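Local coordinates for hypothetical protein MJ0764 (PDB 2B8M) that is of unknown function but adopts the double-stranded beta-helix fold of the RmlC-like cupins, a family that often binds metals or small molecules in its barrel, at residues E25-R36 / D92-H103. Sequence-based numbering, arbitrary orientation.
With SO4 (sulfate ion), chain D; SO4 (sulfate ion), chain B.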
# COMPACT_ATOMS: atom_id res chain seq x y z
N GLU A 25 1.02 -14.84 5.87
CA GLU A 25 -0.24 -15.42 6.34
C GLU A 25 -1.39 -14.39 6.32
O GLU A 25 -2.56 -14.75 6.14
CB GLU A 25 -0.07 -15.99 7.76
CG GLU A 25 -1.30 -16.75 8.28
CD GLU A 25 -1.10 -17.33 9.66
OE1 GLU A 25 -0.08 -16.99 10.32
OE2 GLU A 25 -1.96 -18.13 10.09
N HIS A 26 -1.05 -13.12 6.47
CA HIS A 26 -2.03 -12.10 6.72
C HIS A 26 -2.30 -11.18 5.57
O HIS A 26 -3.30 -10.48 5.56
CB HIS A 26 -1.54 -11.24 7.90
CG HIS A 26 -1.17 -12.03 9.10
ND1 HIS A 26 -2.08 -12.81 9.77
CD2 HIS A 26 0.02 -12.21 9.72
CE1 HIS A 26 -1.47 -13.42 10.78
NE2 HIS A 26 -0.20 -13.09 10.75
N VAL A 27 -1.37 -11.10 4.62
CA VAL A 27 -1.49 -10.05 3.60
C VAL A 27 -0.61 -10.36 2.39
O VAL A 27 0.40 -11.03 2.50
CB VAL A 27 -1.11 -8.62 4.13
CG1 VAL A 27 0.41 -8.44 4.19
CG2 VAL A 27 -1.69 -7.48 3.30
N GLN A 28 -1.02 -9.83 1.24
CA GLN A 28 -0.19 -9.79 0.05
C GLN A 28 -0.07 -8.35 -0.43
O GLN A 28 -1.04 -7.58 -0.43
CB GLN A 28 -0.73 -10.67 -1.07
CG GLN A 28 -0.83 -12.10 -0.76
CD GLN A 28 -1.54 -12.87 -1.86
OE1 GLN A 28 -2.61 -12.46 -2.35
NE2 GLN A 28 -0.96 -13.98 -2.26
N ILE A 29 1.15 -7.96 -0.80
CA ILE A 29 1.39 -6.64 -1.35
C ILE A 29 2.25 -6.79 -2.60
O ILE A 29 3.37 -7.28 -2.55
CB ILE A 29 2.04 -5.67 -0.33
CG1 ILE A 29 1.26 -5.62 1.00
CG2 ILE A 29 2.17 -4.26 -0.94
CD1 ILE A 29 1.87 -4.77 2.06
N ASN A 30 1.72 -6.33 -3.73
CA ASN A 30 2.42 -6.34 -5.00
C ASN A 30 2.63 -4.93 -5.50
O ASN A 30 1.88 -4.01 -5.14
CB ASN A 30 1.64 -7.20 -6.02
CG ASN A 30 1.34 -8.56 -5.50
OD1 ASN A 30 2.15 -9.13 -4.75
ND2 ASN A 30 0.20 -9.11 -5.89
N HIS A 31 3.66 -4.75 -6.34
CA HIS A 31 3.96 -3.49 -6.97
C HIS A 31 3.91 -3.69 -8.47
O HIS A 31 4.56 -4.58 -9.00
CB HIS A 31 5.31 -3.01 -6.52
CG HIS A 31 5.79 -1.80 -7.26
ND1 HIS A 31 6.89 -1.85 -8.09
CD2 HIS A 31 5.32 -0.54 -7.33
CE1 HIS A 31 7.09 -0.65 -8.60
NE2 HIS A 31 6.17 0.17 -8.14
N ILE A 32 3.11 -2.88 -9.15
CA ILE A 32 2.91 -3.04 -10.58
C ILE A 32 3.17 -1.71 -11.33
O ILE A 32 2.72 -0.66 -10.90
CB ILE A 32 1.49 -3.57 -10.92
CG1 ILE A 32 1.28 -4.92 -10.20
CG2 ILE A 32 1.33 -3.74 -12.42
CD1 ILE A 32 -0.05 -5.47 -10.30
N VAL A 33 3.92 -1.82 -12.42
CA VAL A 33 4.09 -0.77 -13.38
C VAL A 33 3.64 -1.25 -14.73
O VAL A 33 4.11 -2.30 -15.23
CB VAL A 33 5.55 -0.27 -13.44
CG1 VAL A 33 5.69 0.90 -14.42
CG2 VAL A 33 5.99 0.11 -12.06
N LEU A 34 2.73 -0.48 -15.33
CA LEU A 34 2.24 -0.76 -16.68
C LEU A 34 2.50 0.44 -17.52
O LEU A 34 1.88 1.50 -17.32
CB LEU A 34 0.73 -1.06 -16.67
CG LEU A 34 0.29 -2.29 -15.88
CD1 LEU A 34 -1.21 -2.40 -15.99
CD2 LEU A 34 0.97 -3.55 -16.40
N PRO A 35 3.42 0.31 -18.47
CA PRO A 35 3.51 1.30 -19.52
C PRO A 35 2.22 1.41 -20.35
O PRO A 35 1.37 0.51 -20.35
CB PRO A 35 4.64 0.76 -20.41
CG PRO A 35 5.44 -0.10 -19.50
CD PRO A 35 4.44 -0.74 -18.59
N ARG A 36 2.08 2.53 -21.05
CA ARG A 36 0.93 2.71 -21.93
C ARG A 36 0.77 1.52 -22.86
O ARG A 36 1.73 1.12 -23.52
CB ARG A 36 1.03 3.98 -22.79
CG ARG A 36 -0.31 4.38 -23.36
CD ARG A 36 -0.19 5.53 -24.34
NE ARG A 36 0.28 6.75 -23.68
CZ ARG A 36 -0.50 7.72 -23.24
NH1 ARG A 36 -1.80 7.66 -23.33
NH2 ARG A 36 0.05 8.78 -22.68
N ASP A 92 1.30 7.48 -19.71
CA ASP A 92 2.58 6.97 -20.17
C ASP A 92 2.99 5.80 -19.29
O ASP A 92 3.48 4.78 -19.78
CB ASP A 92 3.66 8.06 -20.14
CG ASP A 92 3.53 9.05 -21.30
OD1 ASP A 92 2.84 8.75 -22.29
OD2 ASP A 92 4.13 10.15 -21.19
N ILE A 93 2.80 5.98 -17.99
CA ILE A 93 3.20 5.02 -17.00
C ILE A 93 2.16 4.98 -15.88
O ILE A 93 1.88 6.00 -15.23
CB ILE A 93 4.57 5.37 -16.35
CG1 ILE A 93 5.72 5.33 -17.36
CG2 ILE A 93 4.86 4.45 -15.18
CD1 ILE A 93 6.12 3.91 -17.80
N LEU A 94 1.63 3.78 -15.60
CA LEU A 94 0.71 3.59 -14.49
C LEU A 94 1.45 2.77 -13.50
O LEU A 94 1.97 1.71 -13.86
CB LEU A 94 -0.50 2.77 -14.91
CG LEU A 94 -1.48 2.13 -13.91
CD1 LEU A 94 -2.14 3.16 -13.00
CD2 LEU A 94 -2.52 1.41 -14.64
N GLU A 95 1.48 3.25 -12.27
CA GLU A 95 2.15 2.59 -11.17
C GLU A 95 1.20 2.49 -9.98
O GLU A 95 0.63 3.48 -9.55
CB GLU A 95 3.43 3.36 -10.78
CG GLU A 95 4.25 2.61 -9.79
CD GLU A 95 5.54 3.29 -9.42
OE1 GLU A 95 5.80 4.38 -9.97
OE2 GLU A 95 6.29 2.75 -8.57
N PHE A 96 1.05 1.28 -9.45
CA PHE A 96 0.17 1.04 -8.29
C PHE A 96 0.69 -0.06 -7.39
O PHE A 96 1.50 -0.90 -7.83
CB PHE A 96 -1.29 0.82 -8.69
CG PHE A 96 -1.51 -0.31 -9.61
CD1 PHE A 96 -1.20 -0.18 -10.94
CD2 PHE A 96 -2.02 -1.51 -9.16
CE1 PHE A 96 -1.41 -1.25 -11.83
CE2 PHE A 96 -2.22 -2.57 -10.01
CZ PHE A 96 -1.90 -2.46 -11.35
N PHE A 97 0.23 -0.06 -6.15
CA PHE A 97 0.35 -1.20 -5.28
C PHE A 97 -0.96 -1.92 -5.16
O PHE A 97 -2.02 -1.30 -5.21
CB PHE A 97 0.84 -0.80 -3.89
CG PHE A 97 2.20 -0.18 -3.92
CD1 PHE A 97 2.36 1.19 -4.13
CD2 PHE A 97 3.33 -0.98 -3.77
CE1 PHE A 97 3.62 1.72 -4.19
CE2 PHE A 97 4.59 -0.43 -3.81
CZ PHE A 97 4.74 0.90 -4.03
N VAL A 98 -0.86 -3.23 -4.97
CA VAL A 98 -2.01 -4.08 -4.76
C VAL A 98 -1.88 -4.63 -3.35
O VAL A 98 -0.86 -5.20 -3.02
CB VAL A 98 -2.02 -5.27 -5.73
CG1 VAL A 98 -3.18 -6.16 -5.47
CG2 VAL A 98 -2.07 -4.79 -7.18
N VAL A 99 -2.91 -4.40 -2.53
CA VAL A 99 -2.93 -4.87 -1.16
C VAL A 99 -4.08 -5.85 -1.07
O VAL A 99 -5.21 -5.55 -1.44
CB VAL A 99 -3.14 -3.72 -0.16
CG1 VAL A 99 -3.36 -4.27 1.25
CG2 VAL A 99 -2.00 -2.73 -0.23
N LYS A 100 -3.80 -7.06 -0.60
CA LYS A 100 -4.83 -8.07 -0.51
C LYS A 100 -4.85 -8.62 0.90
O LYS A 100 -3.82 -9.01 1.45
CB LYS A 100 -4.59 -9.18 -1.54
CG LYS A 100 -4.57 -8.71 -2.99
CD LYS A 100 -3.93 -9.74 -3.88
CE LYS A 100 -4.69 -11.03 -3.87
NZ LYS A 100 -4.06 -12.05 -4.74
N ALA A 101 -6.04 -8.62 1.50
CA ALA A 101 -6.20 -9.16 2.85
C ALA A 101 -7.61 -9.68 3.01
O ALA A 101 -8.58 -9.02 2.61
CB ALA A 101 -5.92 -8.11 3.91
N PRO A 102 -7.73 -10.87 3.59
CA PRO A 102 -6.65 -11.72 4.11
C PRO A 102 -5.94 -12.46 2.97
O PRO A 102 -6.30 -12.29 1.81
CB PRO A 102 -7.42 -12.73 4.95
CG PRO A 102 -8.71 -12.86 4.24
CD PRO A 102 -9.04 -11.50 3.76
N HIS A 103 -4.97 -13.30 3.28
CA HIS A 103 -4.33 -14.09 2.25
C HIS A 103 -5.42 -14.93 1.57
O HIS A 103 -6.32 -15.45 2.25
CB HIS A 103 -3.27 -15.03 2.85
CG HIS A 103 -2.43 -15.69 1.81
ND1 HIS A 103 -2.86 -16.81 1.13
CD2 HIS A 103 -1.25 -15.32 1.26
CE1 HIS A 103 -1.93 -17.14 0.25
NE2 HIS A 103 -0.95 -16.25 0.30
S SO4 D . -5.57 -13.60 9.45
O1 SO4 D . -6.72 -13.09 10.20
O2 SO4 D . -4.61 -12.54 9.20
O3 SO4 D . -4.87 -14.66 10.18
O4 SO4 D . -6.06 -14.13 8.17
S SO4 B . -2.17 -14.77 -5.90
O1 SO4 B . -2.51 -15.16 -4.53
O2 SO4 B . -0.86 -14.10 -5.91
O3 SO4 B . -2.11 -15.94 -6.77
O4 SO4 B . -3.18 -13.86 -6.41
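His31 and Glu95 make the polar link on the face of this strand pair that also carries Ile29, Val33, Phe97 and Val99. The ring donates through NE2 to Glu95 OE2 at 2.6 Å, nearly straight, and meets the carboxylate oxygen on its anti side while keeping it close to the ring plane. With CG anti to the backbone N (chi1 172°), the imidazole leans over its cross-strand neighbour Phe97, CD2 lying 3.6 Å from CE2 above one face of the phenyl, the planes inclined at 38°. ND1 is used as well, bonded to Glu19, so both ring nitrogens are engaged and the tilt is fixed. A leucine in place of His31 would probably leave the carboxylates of Glu95 and Glu19 without the ring nitrogens they now bind.

On the other face, Ile32 lies beside Phe96 and sets CB over the phenyl ring, 3.9 Å from its centroid, in a CH-pi contact; Ile32 CD1 reaches Val98 CG2 at 3.8 Å. Farther along, Lys100 NZ approaches Gln28 OE1 at 2.8 Å in a weak bond, with a stronger partner in Asn46, and a sulfate, probably from the crystallisation liquor, lies against both side chains, its O1 accepting from Gln28 NE2 at 3.0 Å. At the opposite end Arg36 NH2 meets Asp92 OD1 at 2.8 Å in a salt bridge, coming from above the carboxylate plane.

Paired backbone hydrogen bonds from Gln28–Lys100 to Leu34–Leu94 hold the strands in regular antiparallel register. Strands 28-35 and 93-100 are inner strands of a cupin sheet, flanked by 17-23 and 49-55; Met58 of strand 57-62 touches Leu94 and Phe96, while the second subunit packs against Ile29, Phe97 and Val99.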